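Local coordinates for lysyl oxidase (Pichia pastoris, PDB 1W7C) that oxidises primary amines, including lysyl side chains, to aldehydes with a topaquinone cofactor and a copper ion, at the interface of chains A and B. Numbering follows the deposited sequence. Chains: chain A/B, Lysyl oxidase.

Contact 1: the interface of chains A and B. Residues chain A 266, 459, 659, 663-666; chain B 410-411, 684.
This mainly apolar patch is part of the two-fold interface of the dimer and helps hold the two subunits together: B:Leu410 and B:Leu411 lie against the loop A:Asn663 to A:Phe666, and B:Glu684 leans on A:Ile665. A direct polar link runs through the backbone: A:Phe666 N donates to B:Leu410 O at 2.8 Å, close to straight. Leucine suits the next position because its branched tip reaches both ways. With CG between the backbone N and the carbonyl carbon (chi1 69°), B:Leu411 sends CD2 to A:Ile665 CG2 at 3.8 Å and CD1 to A:Ile266 CG2 at 3.9 Å. The ring of A:Phe666 sets CD1 3.8 Å from B:Leu411 CA, while A:Ala459 CB packs on one ring face toward the rim, a small residue where the ring needs room. An alanine in place of A:Phe666 would probably leave B:Leu411 CA and A:Ala459 CB without the ring that both pack against, loosening this end of the contact. B:Glu684 serves two ends: its methylene CG rests 3.7 Å from A:Ile665 CG2, and the bend at chi2 (-82°) turns carboxylate OE1 to a water at 2.8 Å. That water also meets N and O of A:Asn663, joining the carboxylate to the loop backbone. Together these contacts fix the loop of one subunit against its partner and help hold the dimer together.

Contact 2: the interface of chains A and B. Residues chain A 292, 403, 405, 425, 691; chain B 278, 280-283.
A:Arg292 reaches from one subunit to B:Asp278 and B:Arg280 of the other, and its NH1 is shared between them. The salt bridge from NH1 to B:Asp278 OD1 spans 2.8 Å and meets the oxygen nearly along its C-O axis, with the guanidinium and carboxylate planes 57° apart. The same nitrogen donates to the carbonyl B:Arg280 O at 2.9 Å. Arginine suits this place because its flat group can donate in several directions: NH2 adds a water that continues to B:Asp278 OD1. Over the centre of one guanidinium face sits B:Ser282 CB, small enough to pack there while its hydroxyl turns to the two glutamines. With OG between the backbone N and the carbonyl carbon (chi1 63°), that serine donates to A:Gln691 OE1 at 2.8 Å and accepts from A:Gln405 NE2 at 3.0 Å. B:Ser282 N also donates to A:Gln691 OE1, at 2.9 Å from above the carbonyl plane, on the same face as B:Ser282 OG. A glutamine amide can donate or accept, and the two are used in opposite senses. A:Gln405 NE2 also gives a hydrogen bond to B:Pro283 O at 2.9 Å, with both acceptors close to its amide plane. Proline, lacking a backbone N-H, still offers this carbonyl, and its ring crosses A:Glu403 at about a right angle.

Behind this first shell, A:Arg292 turns NE and NH2, side-on, to the two oxygens of A:Glu403 in its own subunit, NH2 meeting OE2 at 2.8 Å. The extended glutamate thus fixes the rotation of the arginine and would probably offset part of its charge. A:Glu403 OE1 takes A:Arg292 NE at 2.9 Å through its syn lone pair, within 5° of the guanidinium plane.

Contact 1: the interface of chains A and B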
# COMPACT_ATOMS: atom_id res chain seq x y z
N ILE A 266 -14.66 -21.06 -10.56
CA ILE A 266 -14.57 -19.66 -10.15
C ILE A 266 -15.91 -18.96 -10.05
O ILE A 266 -16.18 -18.26 -9.10
CB ILE A 266 -13.66 -18.87 -11.13
CG1 ILE A 266 -12.24 -19.40 -11.16
CG2 ILE A 266 -13.66 -17.36 -10.76
CD1 ILE A 266 -11.52 -18.95 -12.39
N ALA A 459 -3.64 -12.65 -9.73
CA ALA A 459 -4.82 -13.46 -9.45
C ALA A 459 -4.66 -14.71 -10.34
O ALA A 459 -3.60 -14.95 -10.99
CB ALA A 459 -6.17 -12.69 -9.76
N ASN A 659 -7.62 -19.18 0.98
CA ASN A 659 -8.03 -17.93 0.32
C ASN A 659 -7.52 -17.80 -1.09
O ASN A 659 -7.74 -16.77 -1.71
CB ASN A 659 -7.67 -16.69 1.18
CG ASN A 659 -8.86 -15.80 1.40
OD1 ASN A 659 -9.97 -16.30 1.73
ND2 ASN A 659 -8.70 -14.49 1.20
N ASN A 663 -9.36 -19.46 -6.73
CA ASN A 663 -8.39 -18.54 -7.33
C ASN A 663 -7.78 -17.64 -6.26
O ASN A 663 -8.39 -17.34 -5.24
CB ASN A 663 -9.04 -17.59 -8.35
CG ASN A 663 -8.94 -18.02 -9.82
OD1 ASN A 663 -9.04 -17.16 -10.68
ND2 ASN A 663 -8.77 -19.31 -10.10
N THR A 664 -6.56 -17.18 -6.54
CA THR A 664 -5.93 -16.09 -5.82
C THR A 664 -6.69 -14.80 -6.08
O THR A 664 -7.27 -14.60 -7.13
CB THR A 664 -4.48 -15.99 -6.32
OG1 THR A 664 -3.78 -17.19 -5.94
CG2 THR A 664 -3.74 -14.84 -5.69
N ILE A 665 -6.71 -13.91 -5.09
CA ILE A 665 -7.37 -12.61 -5.18
C ILE A 665 -6.36 -11.46 -5.30
O ILE A 665 -5.29 -11.48 -4.71
CB ILE A 665 -8.41 -12.41 -4.04
CG1 ILE A 665 -7.77 -12.22 -2.67
CG2 ILE A 665 -9.43 -13.55 -4.07
CD1 ILE A 665 -8.77 -12.04 -1.54
N PHE A 666 -6.77 -10.43 -6.04
CA PHE A 666 -5.92 -9.30 -6.36
C PHE A 666 -5.72 -8.38 -5.15
O PHE A 666 -4.73 -7.66 -5.10
CB PHE A 666 -6.54 -8.42 -7.46
CG PHE A 666 -6.41 -8.95 -8.89
CD1 PHE A 666 -7.53 -8.91 -9.75
CD2 PHE A 666 -5.22 -9.34 -9.41
CE1 PHE A 666 -7.39 -9.30 -11.10
CE2 PHE A 666 -5.09 -9.73 -10.72
CZ PHE A 666 -6.17 -9.71 -11.56
N LEU B 410 -11.73 -7.70 -7.86
CA LEU B 410 -11.29 -8.49 -6.72
C LEU B 410 -10.49 -9.70 -7.18
O LEU B 410 -9.53 -10.08 -6.54
CB LEU B 410 -12.50 -8.90 -5.85
CG LEU B 410 -12.14 -9.69 -4.57
CD1 LEU B 410 -11.18 -8.93 -3.67
CD2 LEU B 410 -13.44 -9.98 -3.84
N LEU B 411 -10.93 -10.32 -8.27
CA LEU B 411 -10.20 -11.42 -8.89
C LEU B 411 -10.65 -11.56 -10.34
O LEU B 411 -11.61 -10.92 -10.78
CB LEU B 411 -10.35 -12.73 -8.10
CG LEU B 411 -11.69 -13.44 -8.05
CD1 LEU B 411 -12.11 -14.04 -9.38
CD2 LEU B 411 -11.68 -14.53 -7.00
N GLU B 684 -12.03 -19.53 -0.73
CA GLU B 684 -12.15 -18.07 -0.79
C GLU B 684 -13.65 -17.70 -0.89
O GLU B 684 -14.40 -18.20 -1.73
CB GLU B 684 -11.34 -17.61 -1.99
CG GLU B 684 -11.21 -16.12 -2.17
CD GLU B 684 -12.41 -15.50 -2.85
OE1 GLU B 684 -12.85 -16.01 -3.92
OE2 GLU B 684 -12.90 -14.49 -2.32
O HOH W 1 -11.16 -17.54 -5.48

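Contact 2: the interface of chains A and B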
# COMPACT_ATOMS: atom_id res chain seq x y z
N ARG A 292 -11.31 13.99 -19.04
CA ARG A 292 -10.34 15.05 -18.69
C ARG A 292 -8.87 14.79 -19.04
O ARG A 292 -7.99 15.56 -18.63
CB ARG A 292 -10.47 15.41 -17.19
CG ARG A 292 -11.91 15.64 -16.74
CD ARG A 292 -12.10 16.39 -15.48
NE ARG A 292 -11.13 15.95 -14.46
CZ ARG A 292 -10.47 16.75 -13.64
NH1 ARG A 292 -10.77 18.05 -13.56
NH2 ARG A 292 -9.49 16.23 -12.89
N GLU A 403 -9.56 8.02 -15.69
CA GLU A 403 -9.39 8.90 -14.55
C GLU A 403 -10.18 8.36 -13.36
O GLU A 403 -11.38 8.14 -13.42
CB GLU A 403 -9.83 10.32 -14.87
CG GLU A 403 -9.40 11.30 -13.77
CD GLU A 403 -9.74 12.75 -14.08
OE1 GLU A 403 -10.83 13.02 -14.64
OE2 GLU A 403 -8.92 13.62 -13.71
N GLN A 405 -11.40 8.70 -9.25
CA GLN A 405 -11.50 9.57 -8.08
C GLN A 405 -11.08 8.70 -6.92
O GLN A 405 -11.77 7.77 -6.51
CB GLN A 405 -12.93 10.08 -7.90
CG GLN A 405 -13.06 11.13 -6.78
CD GLN A 405 -12.36 12.43 -7.09
OE1 GLN A 405 -11.44 12.83 -6.37
NE2 GLN A 405 -12.85 13.14 -8.12
N PRO A 425 -8.17 13.18 -8.04
CA PRO A 425 -8.29 12.47 -9.32
C PRO A 425 -6.93 12.01 -9.79
O PRO A 425 -5.94 12.70 -9.61
CB PRO A 425 -8.82 13.54 -10.26
CG PRO A 425 -8.18 14.80 -9.72
CD PRO A 425 -8.27 14.64 -8.22
N GLN A 691 -9.85 21.39 -8.71
CA GLN A 691 -10.63 20.35 -8.04
C GLN A 691 -10.37 20.43 -6.53
O GLN A 691 -9.76 19.54 -5.92
CB GLN A 691 -10.27 18.96 -8.61
CG GLN A 691 -10.50 18.87 -10.11
CD GLN A 691 -11.94 19.17 -10.51
OE1 GLN A 691 -12.86 18.45 -10.14
NE2 GLN A 691 -12.13 20.26 -11.26
N ASP B 278 -9.15 21.03 -16.84
CA ASP B 278 -9.52 21.18 -15.43
C ASP B 278 -10.74 22.11 -15.27
O ASP B 278 -11.16 22.37 -14.15
CB ASP B 278 -8.34 21.69 -14.59
CG ASP B 278 -8.29 21.12 -13.20
OD1 ASP B 278 -9.04 20.14 -12.86
OD2 ASP B 278 -7.46 21.58 -12.37
N ARG B 280 -13.42 20.99 -16.48
CA ARG B 280 -14.41 19.93 -16.40
C ARG B 280 -14.33 19.35 -14.99
O ARG B 280 -13.25 19.14 -14.45
CB ARG B 280 -14.14 18.82 -17.43
CG ARG B 280 -14.14 19.28 -18.87
CD ARG B 280 -13.76 18.20 -19.89
NE ARG B 280 -13.79 18.78 -21.23
CZ ARG B 280 -13.84 18.10 -22.36
NH1 ARG B 280 -13.93 16.78 -22.35
NH2 ARG B 280 -13.89 18.76 -23.53
N LYS B 281 -15.49 19.04 -14.43
CA LYS B 281 -15.57 18.41 -13.10
C LYS B 281 -14.93 17.06 -13.10
O LYS B 281 -15.14 16.28 -14.01
CB LYS B 281 -17.04 18.17 -12.74
CG LYS B 281 -17.87 19.35 -12.34
CD LYS B 281 -19.30 18.88 -11.92
CE LYS B 281 -20.39 19.60 -12.66
NZ LYS B 281 -21.80 19.07 -12.43
N SER B 282 -14.21 16.73 -12.03
CA SER B 282 -13.60 15.42 -11.96
C SER B 282 -14.64 14.32 -11.70
O SER B 282 -15.80 14.59 -11.36
CB SER B 282 -12.51 15.45 -10.88
OG SER B 282 -12.99 15.71 -9.56
N PRO B 283 -14.22 13.04 -11.78
CA PRO B 283 -15.24 11.97 -11.71
C PRO B 283 -15.91 11.83 -10.35
O PRO B 283 -15.35 12.23 -9.32
CB PRO B 283 -14.47 10.71 -12.11
CG PRO B 283 -13.28 11.23 -12.88
CD PRO B 283 -12.92 12.53 -12.21
O HOH W 2 -7.52 18.06 -11.58

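Contact 1 and contact 2 lie about 31 Å apart between centres on the same two-fold interface and share no residue. In sequence they are closer: A:Glu403 and A:Gln405 lie on strand 398-405, a few residues before the positions of B:Leu410 and B:Leu411 (which begins strand 411-415) in the other chain; B:Glu684 and A:Gln691 are likewise seven positions apart. Each contact has a symmetry twin and so occurs twice across the dimer. Their characters differ, contact 1 being mainly apolar and contact 2 mainly polar and charged. Contact 1 is about 17 Å from A:Asp358, the predicted proton acceptor, against about 35 Å for contact 2.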